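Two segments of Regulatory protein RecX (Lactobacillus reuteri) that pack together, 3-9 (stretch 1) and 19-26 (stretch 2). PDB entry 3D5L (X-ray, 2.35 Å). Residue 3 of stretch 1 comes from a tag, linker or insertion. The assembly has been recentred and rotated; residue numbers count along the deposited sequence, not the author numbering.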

ATOM      1  N   LEU A   3      -2.184  19.569  41.260  1.00 32.13           N
ATOM      2  CA  LEU A   3      -2.222  19.190  39.817  1.00 32.47           C
ATOM      3  C   LEU A   3      -2.790  20.316  38.948  1.00 33.14           C
ATOM      4  O   LEU A   3      -3.539  21.170  39.433  1.00 34.58           O
ATOM      5  CB  LEU A   3      -3.075  17.932  39.639  1.00 32.37           C
ATOM      6  CG  LEU A   3      -2.633  16.686  40.416  1.00 32.48           C
ATOM      7  CD1 LEU A   3      -3.659  15.585  40.226  1.00 32.33           C
ATOM      8  CD2 LEU A   3      -1.258  16.225  39.937  1.00 29.74           C
ATOM      9  N   ALA A   4      -2.431  20.318  37.668  1.00 32.63           N
ATOM     10  CA  ALA A   4      -2.931  21.328  36.742  1.00 32.79           C
ATOM     11  C   ALA A   4      -4.382  20.996  36.395  1.00 31.97           C
ATOM     12  O   ALA A   4      -4.771  19.833  36.416  1.00 31.25           O
ATOM     13  CB  ALA A   4      -2.081  21.351  35.479  1.00 31.17           C
ATOM     14  N   LYS A   5      -5.176  22.018  36.083  1.00 31.44           N
ATOM     15  CA  LYS A   5      -6.580  21.820  35.738  1.00 32.46           C
ATOM     16  C   LYS A   5      -6.912  22.563  34.443  1.00 31.51           C
ATOM     17  O   LYS A   5      -6.529  23.717  34.263  1.00 31.39           O
ATOM     18  CB  LYS A   5      -7.471  22.331  36.874  1.00 33.92           C
ATOM     19  CG  LYS A   5      -8.713  21.488  37.151  1.00 38.07           C
ATOM     20  CD  LYS A   5      -9.416  21.974  38.423  1.00 40.17           C
ATOM     21  CE  LYS A   5     -10.483  20.994  38.928  1.00 42.17           C
ATOM     22  NZ  LYS A   5     -11.777  21.028  38.175  1.00 42.35           N
ATOM     23  N   ILE A   6      -7.625  21.897  33.543  1.00 31.07           N
ATOM     24  CA  ILE A   6      -8.002  22.496  32.267  1.00 29.67           C
ATOM     25  C   ILE A   6      -9.053  23.593  32.438  1.00 30.06           C
ATOM     26  O   ILE A   6     -10.186  23.320  32.845  1.00 30.08           O
ATOM     27  CB  ILE A   6      -8.540  21.420  31.303  1.00 27.39           C
ATOM     28  CG1 ILE A   6      -7.426  20.414  30.995  1.00 26.13           C
ATOM     29  CG2 ILE A   6      -9.055  22.066  30.028  1.00 23.75           C
ATOM     30  CD1 ILE A   6      -7.872  19.233  30.158  1.00 26.04           C
ATOM     31  N   SER A   7      -8.675  24.828  32.111  1.00 29.12           N
ATOM     32  CA  SER A   7      -9.582  25.969  32.240  1.00 29.65           C
ATOM     33  C   SER A   7     -10.345  26.280  30.952  1.00 29.64           C
ATOM     34  O   SER A   7     -11.315  27.037  30.963  1.00 30.96           O
ATOM     35  CB  SER A   7      -8.808  27.220  32.672  1.00 29.81           C
ATOM     36  OG  SER A   7      -8.035  27.753  31.606  1.00 27.60           O
ATOM     37  N   LYS A   8      -9.909  25.706  29.840  1.00 28.55           N
ATOM     38  CA  LYS A   8     -10.578  25.960  28.576  1.00 27.45           C
ATOM     39  C   LYS A   8     -10.075  25.030  27.479  1.00 26.18           C
ATOM     40  O   LYS A   8      -8.947  24.550  27.513  1.00 24.90           O
ATOM     41  CB  LYS A   8     -10.352  27.416  28.150  1.00 29.48           C
ATOM     42  CG  LYS A   8     -11.099  27.817  26.894  1.00 28.40           C
ATOM     43  CD  LYS A   8     -10.392  28.951  26.165  1.00 33.06           C
ATOM     44  CE  LYS A   8     -10.449  30.271  26.917  1.00 33.76           C
ATOM     45  NZ  LYS A   8      -9.756  31.374  26.160  1.00 33.27           N
ATOM     46  N   ILE A   9     -10.934  24.785  26.503  1.00 25.85           N
ATOM     47  CA  ILE A   9     -10.601  23.944  25.367  1.00 24.41           C
ATOM     48  C   ILE A   9     -11.170  24.677  24.169  1.00 24.15           C
ATOM     49  O   ILE A   9     -12.377  24.865  24.067  1.00 24.22           O
ATOM     50  CB  ILE A   9     -11.250  22.562  25.485  1.00 23.27           C
ATOM     51  CG1 ILE A   9     -10.717  21.851  26.733  1.00 24.19           C
ATOM     52  CG2 ILE A   9     -10.969  21.748  24.236  1.00 22.68           C
ATOM     53  CD1 ILE A   9     -11.349  20.492  26.992  1.00 23.52           C
ATOM     54  N   ASN A  19      -6.935  23.367  21.291  1.00 20.41           N
ATOM     55  CA  ASN A  19      -5.951  24.033  22.127  1.00 20.91           C
ATOM     56  C   ASN A  19      -6.417  23.864  23.568  1.00 20.94           C
ATOM     57  O   ASN A  19      -7.569  24.165  23.888  1.00 18.67           O
ATOM     58  CB  ASN A  19      -5.851  25.527  21.785  1.00 21.16           C
ATOM     59  CG  ASN A  19      -5.312  25.772  20.390  1.00 22.96           C
ATOM     60  OD1 ASN A  19      -4.367  25.117  19.957  1.00 23.02           O
ATOM     61  ND2 ASN A  19      -5.902  26.734  19.683  1.00 23.12           N
ATOM     62  N   ILE A  20      -5.525  23.371  24.426  1.00 22.19           N
ATOM     63  CA  ILE A  20      -5.846  23.155  25.835  1.00 22.31           C
ATOM     64  C   ILE A  20      -5.159  24.168  26.744  1.00 22.96           C
ATOM     65  O   ILE A  20      -3.949  24.379  26.667  1.00 22.41           O
ATOM     66  CB  ILE A  20      -5.456  21.727  26.291  1.00 21.95           C
ATOM     67  CG1 ILE A  20      -6.453  20.707  25.734  1.00 23.28           C
ATOM     68  CG2 ILE A  20      -5.464  21.633  27.809  1.00 20.38           C
ATOM     69  CD1 ILE A  20      -6.547  20.689  24.237  1.00 24.70           C
ATOM     70  N   TYR A  21      -5.955  24.796  27.604  1.00 24.47           N
ATOM     71  CA  TYR A  21      -5.468  25.790  28.552  1.00 25.29           C
ATOM     72  C   TYR A  21      -5.520  25.230  29.964  1.00 26.47           C
ATOM     73  O   TYR A  21      -6.558  24.748  30.413  1.00 26.53           O
ATOM     74  CB  TYR A  21      -6.331  27.051  28.492  1.00 24.49           C
ATOM     75  CG  TYR A  21      -6.244  27.803  27.187  1.00 24.17           C
ATOM     76  CD1 TYR A  21      -5.577  29.024  27.103  1.00 25.43           C
ATOM     77  CD2 TYR A  21      -6.819  27.287  26.027  1.00 24.69           C
ATOM     78  CE1 TYR A  21      -5.486  29.716  25.886  1.00 25.04           C
ATOM     79  CE2 TYR A  21      -6.734  27.960  24.815  1.00 22.57           C
ATOM     80  CZ  TYR A  21      -6.067  29.169  24.751  1.00 24.69           C
ATOM     81  OH  TYR A  21      -5.972  29.813  23.536  1.00 27.48           O
ATOM     82  N   LEU A  22      -4.395  25.297  30.663  1.00 27.75           N
ATOM     83  CA  LEU A  22      -4.336  24.814  32.031  1.00 30.58           C
ATOM     84  C   LEU A  22      -4.248  26.006  32.970  1.00 31.64           C
ATOM     85  O   LEU A  22      -3.331  26.828  32.866  1.00 32.42           O
ATOM     86  CB  LEU A  22      -3.126  23.896  32.225  1.00 30.35           C
ATOM     87  CG  LEU A  22      -3.228  22.562  31.483  1.00 31.16           C
ATOM     88  CD1 LEU A  22      -1.911  21.805  31.564  1.00 32.17           C
ATOM     89  CD2 LEU A  22      -4.357  21.748  32.082  1.00 31.29           C
ATOM     90  N   ASP A  23      -5.225  26.121  33.863  1.00 32.36           N
ATOM     91  CA  ASP A  23      -5.246  27.211  34.835  1.00 33.91           C
ATOM     92  C   ASP A  23      -5.175  28.585  34.175  1.00 34.11           C
ATOM     93  O   ASP A  23      -4.405  29.452  34.603  1.00 34.37           O
ATOM     94  CB  ASP A  23      -4.083  27.038  35.815  1.00 34.49           C
ATOM     95  CG  ASP A  23      -4.122  25.698  36.527  1.00 35.32           C
ATOM     96  OD1 ASP A  23      -5.058  25.471  37.333  1.00 33.11           O
ATOM     97  OD2 ASP A  23      -3.217  24.870  36.278  1.00 37.10           O
ATOM     98  N   GLY A  24      -5.980  28.770  33.128  1.00 33.64           N
ATOM     99  CA  GLY A  24      -6.024  30.040  32.424  1.00 31.64           C
ATOM    100  C   GLY A  24      -4.945  30.311  31.391  1.00 32.10           C
ATOM    101  O   GLY A  24      -4.935  31.393  30.801  1.00 32.99           O
ATOM    102  N   LYS A  25      -4.047  29.354  31.153  1.00 31.91           N
ATOM    103  CA  LYS A  25      -2.964  29.554  30.182  1.00 31.90           C
ATOM    104  C   LYS A  25      -2.819  28.416  29.165  1.00 30.45           C
ATOM    105  O   LYS A  25      -2.957  27.238  29.508  1.00 30.17           O
ATOM    106  CB  LYS A  25      -1.626  29.713  30.909  1.00 33.59           C
ATOM    107  CG  LYS A  25      -1.656  30.641  32.113  1.00 38.14           C
ATOM    108  CD  LYS A  25      -0.328  30.586  32.858  1.00 40.88           C
ATOM    109  CE  LYS A  25      -0.352  31.409  34.144  1.00 42.50           C
ATOM    110  NZ  LYS A  25       0.939  31.278  34.887  1.00 42.09           N
ATOM    111  N   TYR A  26      -2.516  28.775  27.920  1.00 28.47           N
ATOM    112  CA  TYR A  26      -2.335  27.783  26.869  1.00 27.19           C
ATOM    113  C   TYR A  26      -1.260  26.784  27.271  1.00 26.43           C
ATOM    114  O   TYR A  26      -0.165  27.177  27.686  1.00 28.01           O
ATOM    115  CB  TYR A  26      -1.924  28.450  25.561  1.00 25.65           C
ATOM    116  CG  TYR A  26      -1.636  27.448  24.461  1.00 27.07           C
ATOM    117  CD1 TYR A  26      -2.677  26.771  23.811  1.00 26.19           C
ATOM    118  CD2 TYR A  26      -0.328  27.140  24.106  1.00 26.11           C
ATOM    119  CE1 TYR A  26      -2.414  25.811  22.841  1.00 27.37           C
ATOM    120  CE2 TYR A  26      -0.052  26.181  23.136  1.00 26.92           C
ATOM    121  CZ  TYR A  26      -1.096  25.521  22.511  1.00 27.43           C
ATOM    122  OH  TYR A  26      -0.817  24.567  21.561  1.00 27.54           O
TER

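Two antiparallel strands, 4-9 and 19-22, pair here around a beta bulge, and the side chains divide between two faces of the sheet. Ile6 sits opposite Leu22, but two residues on the register has slipped by one, so that Lys8 pairs with Tyr21. Three backbone bonds hold the ladder: Asp23 N to Lys5 O (2.8 Å), Ser7 N to Tyr21 O (2.7 Å) and Tyr21 N to Lys8 O (3.0 Å).

Ser7 occupies the extra position, with a compact psi of -14°. Its CA-to-CB bond points toward the other strand, and the p rotamer (74°) places OG to accept a hydrogen bond from Gly24 N at 2.8 Å. The bulge thus grips the type I' turn from Leu22 to Lys25, where Gly24 takes a positive phi that would jam a CB against the preceding carbonyl. Asp23, chi1 m, points away at its CB, yet its carboxylate returns: OD2 accepts a weak bond from Lys5 N at 3.5 Å.

Ile6, Ile9, Ile20 and Leu22 share one face, all with chi1 m; Ile6 CG1 meets Leu22 CD2 at 3.5 Å and Ile20 CG2 at 3.9 Å. On the other, Lys8 reaches out with chi1 and chi2 both t, which sets CD over the Tyr21 ring; the bend at chi3 (m) then directs CE, and with chi4 t NZ comes to 4.6 Å from the centroid of the six ring carbons, CG to CZ, a cation-pi contact.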